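Local coordinates for protein CG14216 (Drosophila melanogaster, PDB 3P9Y) that probably dephosphorylates serine residues in the C-terminal domain of RNA polymerase II and has a fold like that of low-molecular-weight tyrosine phosphatases, at residues E25-L30 with A156-T160. The protein carries 2 engineered substitutions. Residues are numbered along the deposited sequence; the frame is centred on the assembly and turned at random.
Sequences EAHNFL and AFVIT
Phe29 meets Phe157 in an edge-to-face aromatic pair where segments 25-30 and 156-160, on helices 22-32 and 149-167, cross at -55°. The ring centroids are 4.5 Å apart, with planes inclined at 51°, so the T is well short of perpendicular. The far edge of Phe29, carbons CE1 and CZ, rests over one face of Phe157, and CZ comes within 3.5 Å of CE1 of Phe157. Phe29 carries its ring out across the neighbouring helix, over the turn from Ala156 to Thr160, because CG lies roughly anti to the backbone nitrogen (chi1 -158°).

Along that turn the packing is both apolar and polar. Thr160 lies crosswise to Phe29, its methyl CG2 at the ring edge and in plane, while OG1 sits obliquely 3.1 Å from CD2 of Phe29. That hydroxyl is already engaged: it donates to Ala156 O at 2.7 Å, the carbonyl also accepting Thr160 N from the opposite face of its plane. The polar group is thus satisfied within its own helix, while Phe29 and Leu30 CD2 pack against it.

The backbones come nearest at Ala26 and Ala156, whose CA atoms lie 4.2 Å apart. The CB of Ala156 fits against the backbone of the partner, 3.7 Å from CA of Ala26, and also meets CB of Phe29. Deeper in, Ile159 completes the apolar layer, its CD1 reaching CB of Ala26 and its CG2 facing CD1 of Leu30. Were Phe29 an alanine, the face of Phe157 would probably lose its aromatic mate and a gap would open beside Thr160.

This is helix-helix packing within the low-molecular-weight PTP-like fold: it links helix 149-167 to helix 22-32, whose Ala26 and Leu30 also rest on Val14 of inner strand 11-16, while Glu25 forms a salt bridge with Arg91 of helix 85-95.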
# COMPACT_ATOMS: atom_id res chain seq x y z
N GLU A 25 1.57 5.33 4.06
CA GLU A 25 2.89 5.95 4.08
C GLU A 25 3.47 5.92 2.67
O GLU A 25 4.00 6.92 2.18
CB GLU A 25 3.79 5.19 5.05
CG GLU A 25 5.03 5.94 5.46
CD GLU A 25 4.73 7.11 6.37
OE1 GLU A 25 4.99 8.25 5.95
OE2 GLU A 25 4.22 6.90 7.49
N ALA A 26 3.35 4.76 2.01
CA ALA A 26 3.83 4.62 0.64
C ALA A 26 3.00 5.48 -0.31
O ALA A 26 3.53 6.05 -1.26
CB ALA A 26 3.77 3.15 0.21
N HIS A 27 1.69 5.55 -0.07
CA HIS A 27 0.81 6.34 -0.91
C HIS A 27 1.31 7.78 -0.91
O HIS A 27 1.51 8.38 -1.97
CB HIS A 27 -0.63 6.31 -0.38
CG HIS A 27 -1.64 6.94 -1.30
ND1 HIS A 27 -2.90 6.41 -1.49
CD2 HIS A 27 -1.57 8.05 -2.07
CE1 HIS A 27 -3.56 7.16 -2.35
NE2 HIS A 27 -2.78 8.16 -2.72
N ASN A 28 1.54 8.31 0.28
CA ASN A 28 1.92 9.70 0.45
C ASN A 28 3.24 10.01 -0.23
O ASN A 28 3.36 11.01 -0.95
CB ASN A 28 2.00 10.04 1.94
CG ASN A 28 2.40 11.48 2.17
OD1 ASN A 28 1.56 12.38 2.16
ND2 ASN A 28 3.69 11.71 2.37
N PHE A 29 4.23 9.15 -0.02
CA PHE A 29 5.56 9.37 -0.57
C PHE A 29 5.51 9.29 -2.10
O PHE A 29 5.99 10.19 -2.78
CB PHE A 29 6.53 8.33 -0.00
CG PHE A 29 7.97 8.75 -0.06
CD1 PHE A 29 8.57 9.36 1.02
CD2 PHE A 29 8.72 8.52 -1.20
CE1 PHE A 29 9.90 9.75 0.97
CE2 PHE A 29 10.05 8.90 -1.26
CZ PHE A 29 10.64 9.51 -0.17
N LEU A 30 4.93 8.22 -2.62
CA LEU A 30 4.82 8.03 -4.07
C LEU A 30 4.13 9.22 -4.74
O LEU A 30 4.58 9.68 -5.78
CB LEU A 30 4.05 6.74 -4.39
CG LEU A 30 4.85 5.44 -4.24
CD1 LEU A 30 3.91 4.24 -4.19
CD2 LEU A 30 5.87 5.29 -5.37
N ALA A 156 8.35 3.09 2.54
CA ALA A 156 7.90 4.02 1.51
C ALA A 156 9.08 4.46 0.67
O ALA A 156 8.98 4.55 -0.54
CB ALA A 156 7.20 5.21 2.14
N PHE A 157 10.21 4.72 1.32
CA PHE A 157 11.44 5.06 0.62
C PHE A 157 11.86 3.93 -0.32
O PHE A 157 12.22 4.17 -1.46
CB PHE A 157 12.58 5.34 1.61
CG PHE A 157 12.67 6.77 2.06
CD1 PHE A 157 13.45 7.68 1.35
CD2 PHE A 157 12.00 7.20 3.19
CE1 PHE A 157 13.55 9.01 1.76
CE2 PHE A 157 12.10 8.52 3.62
CZ PHE A 157 12.88 9.43 2.90
N VAL A 158 11.82 2.70 0.18
CA VAL A 158 12.32 1.56 -0.59
C VAL A 158 11.41 1.25 -1.77
O VAL A 158 11.86 1.02 -2.88
CB VAL A 158 12.44 0.30 0.28
CG1 VAL A 158 12.93 -0.87 -0.56
CG2 VAL A 158 13.38 0.55 1.45
N ILE A 159 10.11 1.25 -1.51
CA ILE A 159 9.13 0.99 -2.55
C ILE A 159 9.25 2.06 -3.63
O ILE A 159 9.13 1.76 -4.82
CB ILE A 159 7.72 0.98 -1.97
CG1 ILE A 159 7.51 -0.30 -1.17
CG2 ILE A 159 6.68 1.09 -3.08
CD1 ILE A 159 6.25 -0.30 -0.33
N THR A 160 9.48 3.30 -3.21
CA THR A 160 9.56 4.40 -4.16
C THR A 160 10.81 4.27 -5.03
O THR A 160 10.76 4.51 -6.23
CB THR A 160 9.55 5.76 -3.45
OG1 THR A 160 8.29 5.93 -2.78
CG2 THR A 160 9.73 6.89 -4.46